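Local coordinates for protein DNA polymerase III, beta subunit (Thermotoga maritima, PDB 1VPK) that probably confers DNA tethering and processivity on DNA polymerases, acting as a sliding clamp that forms a ring-shaped head-to-tail dimer around DNA, at residues 29-34 with 210-215; 93-98 with 113-118. All coordinates share one frame; numbering follows the deposited sequence.

In the fold
Both contacts are partly buried, and they share no element. Contact 1 joins the loop after helix 19-29 to helix 207-218, tying the N-terminal domain to the central domain. The centre of contact 1 lies about 9 Å from the centre of the chain, that of contact 2 about 32 Å. Contact 2 stays within the N-terminal domain and sets the loop before strand 98-104 against strand 115-120, which meets the second subunit. The centres of contacts 1 and 2 are about 25 Å apart. In contact 1 a buried carboxylate faces backbone and amide N-H groups, and a lysine runs to the surface; contact 2 packs apolar groups against a phenyl ring and two hydroxyls, with a water bridge at its exposed end.

Contact 1 of 2, residues 29-34 with 210-215; sequences ASKALA and MKEVQN
Lys31 and Glu212 meet where the loop after helix 19-29 leans on helix 207-218. The Glu212 chain bends at its second torsion (chi2 55°), and its OE1 lies 3.1 Å from Lys31 CB. Lys31 N gives Glu212 OE1 a weak bond, 3.3 Å long and bent to 123° at the hydrogen. A firmer donor is Asn215 ND2, one helical turn on, 3.2 Å from Glu212 OE1; it arrives on the syn side, 34° out of the carboxylate plane. Asn215 ND2 also donates to Thr27 O of helix 19-29, so this one NH2 group links its own helix to the N-terminal domain. Lys31, with CG anti to its carbonyl carbon and the rest of the chain extended, crosses Asn215 obliquely: Lys31 CG is 4.0 Å from Asn215 CG. Farther out, Lys31 CD passes 3.8 Å from Lys211 O, and Lys31 NZ donates to a water 3.1 Å away that also bonds to Lys211 O, though that second leg is doubtfully short. Val65 of strand 63-68 packs against Ala32 and Glu212. An alanine in place of Glu212 would probably leave Lys31 N without this acceptor, Asn215 ND2 with Thr27 O but no carboxylate, and a gap beside Lys31 CB. One sound and one weak N-H donor thus share the OE1 of a buried carboxylate, which would probably steady its negative charge where two domains of the clamp meet.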
loop_
_atom_site.group_PDB
_atom_site.type_symbol
_atom_site.label_atom_id
_atom_site.label_comp_id
_atom_site.label_asym_id
_atom_site.label_seq_id
_atom_site.Cartn_x
_atom_site.Cartn_y
_atom_site.Cartn_z
ATOM N N ALA A 29 22.985 2.988 6.982
ATOM C CA ALA A 29 23.278 1.945 7.965
ATOM C C ALA A 29 22.119 1.048 8.352
ATOM O O ALA A 29 22.351 -0.063 8.844
ATOM C CB ALA A 29 23.875 2.583 9.228
ATOM N N SER A 30 20.891 1.496 8.102
ATOM C CA SER A 30 19.712 0.912 8.696
ATOM C C SER A 30 19.447 -0.538 8.332
ATOM O O SER A 30 18.903 -1.241 9.146
ATOM C CB SER A 30 18.449 1.737 8.403
ATOM O OG SER A 30 18.218 1.764 7.034
ATOM N N LYS A 31 19.852 -0.988 7.139
ATOM C CA LYS A 31 19.502 -2.339 6.738
ATOM C C LYS A 31 20.534 -3.399 7.199
ATOM O O LYS A 31 20.418 -4.587 6.883
ATOM C CB LYS A 31 19.194 -2.411 5.240
ATOM C CG LYS A 31 17.912 -1.655 4.857
ATOM C CD LYS A 31 17.299 -2.238 3.617
ATOM C CE LYS A 31 15.866 -1.738 3.278
ATOM N NZ LYS A 31 15.349 -2.660 2.139
ATOM N N ALA A 32 21.516 -2.972 7.964
ATOM C CA ALA A 32 22.462 -3.864 8.622
ATOM C C ALA A 32 22.013 -4.142 10.086
ATOM O O ALA A 32 22.622 -4.942 10.780
ATOM C CB ALA A 32 23.820 -3.287 8.598
ATOM N N LEU A 33 20.950 -3.510 10.552
ATOM C CA LEU A 33 20.469 -3.766 11.937
ATOM C C LEU A 33 19.937 -5.197 12.078
ATOM O O LEU A 33 19.363 -5.733 11.118
ATOM C CB LEU A 33 19.352 -2.791 12.298
ATOM C CG LEU A 33 19.671 -1.284 12.378
ATOM C CD1 LEU A 33 18.409 -0.465 12.416
ATOM C CD2 LEU A 33 20.436 -1.021 13.618
ATOM N N ALA A 34 20.103 -5.796 13.277
ATOM C CA ALA A 34 19.445 -7.064 13.618
ATOM C C ALA A 34 17.979 -6.842 13.987
ATOM O O ALA A 34 17.571 -5.740 14.286
ATOM C CB ALA A 34 20.158 -7.722 14.781
ATOM N N MET A 210 22.744 -8.429 0.795
ATOM C CA MET A 210 22.433 -7.828 -0.499
ATOM C C MET A 210 21.452 -6.683 -0.499
ATOM O O MET A 210 21.607 -5.748 -1.287
ATOM C CB MET A 210 21.983 -8.936 -1.466
ATOM C CG MET A 210 23.132 -9.856 -1.852
ATOM S SD MET A 210 24.507 -9.019 -2.652
ATOM C CE MET A 210 23.801 -8.327 -4.168
ATOM N N LYS A 211 20.476 -6.736 0.409
ATOM C CA LYS A 211 19.571 -5.630 0.654
ATOM C C LYS A 211 20.286 -4.408 1.262
ATOM O O LYS A 211 19.931 -3.239 0.995
ATOM C CB LYS A 211 18.418 -6.109 1.535
ATOM C CG LYS A 211 17.475 -7.073 0.755
ATOM C CD LYS A 211 16.249 -7.481 1.574
ATOM C CE LYS A 211 15.351 -8.632 0.941
ATOM N NZ LYS A 211 14.683 -9.437 2.081
ATOM N N GLU A 212 21.323 -4.663 2.045
ATOM C CA GLU A 212 22.137 -3.568 2.530
ATOM C C GLU A 212 22.973 -3.032 1.358
ATOM O O GLU A 212 23.125 -1.835 1.232
ATOM C CB GLU A 212 22.995 -3.977 3.746
ATOM C CG GLU A 212 23.962 -2.904 4.217
ATOM C CD GLU A 212 23.346 -1.538 4.544
ATOM O OE1 GLU A 212 22.121 -1.361 4.768
ATOM O OE2 GLU A 212 24.140 -0.599 4.659
ATOM N N VAL A 213 23.485 -3.903 0.498
ATOM C CA VAL A 213 24.253 -3.452 -0.679
ATOM C C VAL A 213 23.398 -2.481 -1.493
ATOM O O VAL A 213 23.843 -1.355 -1.805
ATOM C CB VAL A 213 24.753 -4.651 -1.535
ATOM C CG1 VAL A 213 25.281 -4.202 -2.881
ATOM C CG2 VAL A 213 25.866 -5.377 -0.789
ATOM N N GLN A 214 22.150 -2.890 -1.747
ATOM C CA GLN A 214 21.214 -2.109 -2.520
ATOM C C GLN A 214 20.945 -0.769 -1.817
ATOM O O GLN A 214 20.829 0.289 -2.452
ATOM C CB GLN A 214 19.890 -2.834 -2.626
ATOM C CG GLN A 214 19.724 -3.794 -3.732
ATOM C CD GLN A 214 18.236 -4.045 -3.970
ATOM O OE1 GLN A 214 17.519 -4.506 -3.064
ATOM N NE2 GLN A 214 17.761 -3.699 -5.158
ATOM N N ASN A 215 20.807 -0.827 -0.500
ATOM C CA ASN A 215 20.530 0.359 0.309
ATOM C C ASN A 215 21.670 1.371 0.173
ATOM O O ASN A 215 21.460 2.584 0.016
ATOM C CB ASN A 215 20.374 -0.069 1.774
ATOM C CG ASN A 215 19.923 1.042 2.652
ATOM O OD1 ASN A 215 18.955 1.733 2.344
ATOM N ND2 ASN A 215 20.602 1.216 3.775
HETATM O O HOH W 1 17.695 -2.448 0.170
#

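Contact 2 of 2, residues 93-98 with 113-118; sequences VLPDEI and GSTVFR
Leu94 and Val93 approach the ring of Phe117 obliquely, and these three form the apolar part of the contact. Leu94 CD2 is 3.9 Å from both Phe117 CD2 and CE2, the two side chains crossing at a slant, while Val93 CG2 comes to 4.3 Å from Phe117 CZ. The Phe117 CG stands anti to its carbonyl carbon (chi1 -77°), on a strand residue whose bond from CA to CB points toward the loop.

Next along, the Pro95 ring meets hydroxyls. Its CG lies 3.7 Å from Ser114 OG, and in the conformer of Thr115 given here, one of two, its CG and CD both lie near OG1. Ser114 OG, and Thr115 OG1 in this conformer, bond to Asp315 OD1 of the second subunit, whose Arg280 packs over Pro95, Ser114, Thr115 and Phe117. Strand 115-120 is the outermost of its sheet within the chain, and its residues 115-118 pair antiparallel with a strand of that second subunit. The sheet therefore runs on across the interface, as in the head-to-tail ring of beta sliding clamps.

At the exposed end, Asp96 begins an Asx turn: Ile98 N donates to Asp96 OD2 at 3.1 Å, nearly straight at 169°, and meets the anti lone pair of that oxygen. Asp96 CB rests 3.5 Å from Gly113 N; Gly113 has a positive phi (60°), and any CB there would crowd Asp96 CB. A water bridges the two segments, accepting from Gly113 N at 2.8 Å and donating to Ile98 O at 2.9 Å, while Ser112 OG bonds to Asp96 N and Ile98 O.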
loop_
_atom_site.group_PDB
_atom_site.type_symbol
_atom_site.label_atom_id
_atom_site.label_comp_id
_atom_site.label_asym_id
_atom_site.label_seq_id
_atom_site.Cartn_x
_atom_site.Cartn_y
_atom_site.Cartn_z
ATOM N N VAL A 93 11.789 13.054 10.093
ATOM C CA VAL A 93 10.878 14.174 10.367
ATOM C C VAL A 93 11.506 15.410 11.047
ATOM O O VAL A 93 10.789 16.367 11.336
ATOM C CB VAL A 93 9.631 13.693 11.204
ATOM C CG1 VAL A 93 8.854 12.591 10.446
ATOM C CG2 VAL A 93 10.052 13.183 12.570
ATOM N N LEU A 94 12.810 15.404 11.321
ATOM C CA LEU A 94 13.457 16.597 11.871
ATOM C C LEU A 94 13.186 17.740 10.877
ATOM O O LEU A 94 13.355 17.549 9.703
ATOM C CB LEU A 94 14.965 16.374 12.062
ATOM C CG LEU A 94 15.282 15.274 13.112
ATOM C CD1 LEU A 94 16.770 14.998 13.165
ATOM C CD2 LEU A 94 14.740 15.637 14.506
ATOM N N PRO A 95 12.677 18.871 11.354
ATOM C CA PRO A 95 12.177 19.889 10.459
ATOM C C PRO A 95 13.170 20.922 9.915
ATOM O O PRO A 95 12.816 21.616 8.951
ATOM C CB PRO A 95 11.187 20.624 11.337
ATOM C CG PRO A 95 11.751 20.521 12.663
ATOM C CD PRO A 95 12.451 19.241 12.751
ATOM N N ASP A 96 14.356 21.054 10.531
ATOM C CA ASP A 96 15.295 22.157 10.194
ATOM C C ASP A 96 16.535 21.646 9.424
ATOM O O ASP A 96 16.832 20.472 9.470
ATOM C CB ASP A 96 15.725 22.835 11.488
ATOM C CG ASP A 96 16.325 24.198 11.281
ATOM O OD1 ASP A 96 15.604 25.196 11.585
ATOM O OD2 ASP A 96 17.527 24.293 10.884
ATOM N N GLU A 97 17.206 22.547 8.680
ATOM C CA GLU A 97 18.440 22.232 7.906
ATOM C C GLU A 97 19.563 21.702 8.812
ATOM O O GLU A 97 20.404 20.905 8.371
ATOM C CB GLU A 97 18.976 23.482 7.185
ATOM C CG GLU A 97 18.321 23.734 5.863
ATOM C CD GLU A 97 18.871 24.946 5.170
ATOM O OE1 GLU A 97 20.140 25.188 5.201
ATOM O OE2 GLU A 97 18.054 25.691 4.534
ATOM N N ILE A 98 19.573 22.128 10.097
ATOM C CA ILE A 98 20.594 21.757 11.072
ATOM C C ILE A 98 19.993 20.999 12.235
ATOM O O ILE A 98 18.847 21.256 12.684
ATOM C CB ILE A 98 21.313 23.006 11.630
ATOM C CG1 ILE A 98 21.841 23.908 10.511
ATOM C CG2 ILE A 98 22.422 22.627 12.613
ATOM C CD1 ILE A 98 22.680 23.209 9.526
ATOM N N GLY A 113 15.478 22.784 14.984
ATOM C CA GLY A 113 14.430 23.754 14.834
ATOM C C GLY A 113 13.517 23.796 16.027
ATOM O O GLY A 113 13.977 23.988 17.141
ATOM N N SER A 114 12.227 23.596 15.744
ATOM C CA SER A 114 11.131 23.551 16.698
ATOM C C SER A 114 11.079 22.294 17.603
ATOM O O SER A 114 10.365 22.291 18.604
ATOM C CB SER A 114 9.780 23.588 15.904
ATOM O OG SER A 114 9.613 22.422 15.037
ATOM N N THR A 115 11.808 21.254 17.238
ATOM C CA THR A 115 11.638 19.924 17.832
ATOM C C THR A 115 12.821 19.535 18.715
ATOM O O THR A 115 13.975 19.807 18.364
ATOM C CB THR A 115 11.508 18.889 16.711
ATOM O OG1 THR A 115 10.687 19.436 15.675
ATOM C CG2 THR A 115 10.916 17.591 17.223
ATOM N N VAL A 116 12.536 18.849 19.817
ATOM C CA VAL A 116 13.567 18.214 20.622
ATOM C C VAL A 116 13.051 16.799 20.994
ATOM O O VAL A 116 11.956 16.631 21.531
ATOM C CB VAL A 116 13.937 19.050 21.890
ATOM C CG1 VAL A 116 15.075 18.375 22.680
ATOM C CG2 VAL A 116 14.344 20.437 21.520
ATOM N N PHE A 117 13.833 15.814 20.572
ATOM C CA PHE A 117 13.691 14.419 20.925
ATOM C C PHE A 117 14.728 14.118 22.028
ATOM O O PHE A 117 15.851 14.602 21.964
ATOM C CB PHE A 117 13.947 13.525 19.727
ATOM C CG PHE A 117 12.807 13.454 18.718
ATOM C CD1 PHE A 117 11.799 12.514 18.839
ATOM C CD2 PHE A 117 12.803 14.296 17.588
ATOM C CE1 PHE A 117 10.775 12.416 17.903
ATOM C CE2 PHE A 117 11.779 14.198 16.635
ATOM C CZ PHE A 117 10.781 13.253 16.782
ATOM N N ARG A 118 14.319 13.339 23.040
ATOM C CA ARG A 118 15.213 12.846 24.070
ATOM C C ARG A 118 15.065 11.328 24.058
ATOM O O ARG A 118 14.003 10.809 24.304
ATOM C CB ARG A 118 14.833 13.409 25.420
ATOM C CG ARG A 118 15.159 14.844 25.551
ATOM C CD ARG A 118 14.716 15.330 26.923
ATOM N NE ARG A 118 14.390 16.745 27.024
ATOM C CZ ARG A 118 13.440 17.381 26.328
ATOM N NH1 ARG A 118 12.720 16.783 25.362
ATOM N NH2 ARG A 118 13.229 18.663 26.579
HETATM O O HOH W 2 18.168 23.483 14.435
#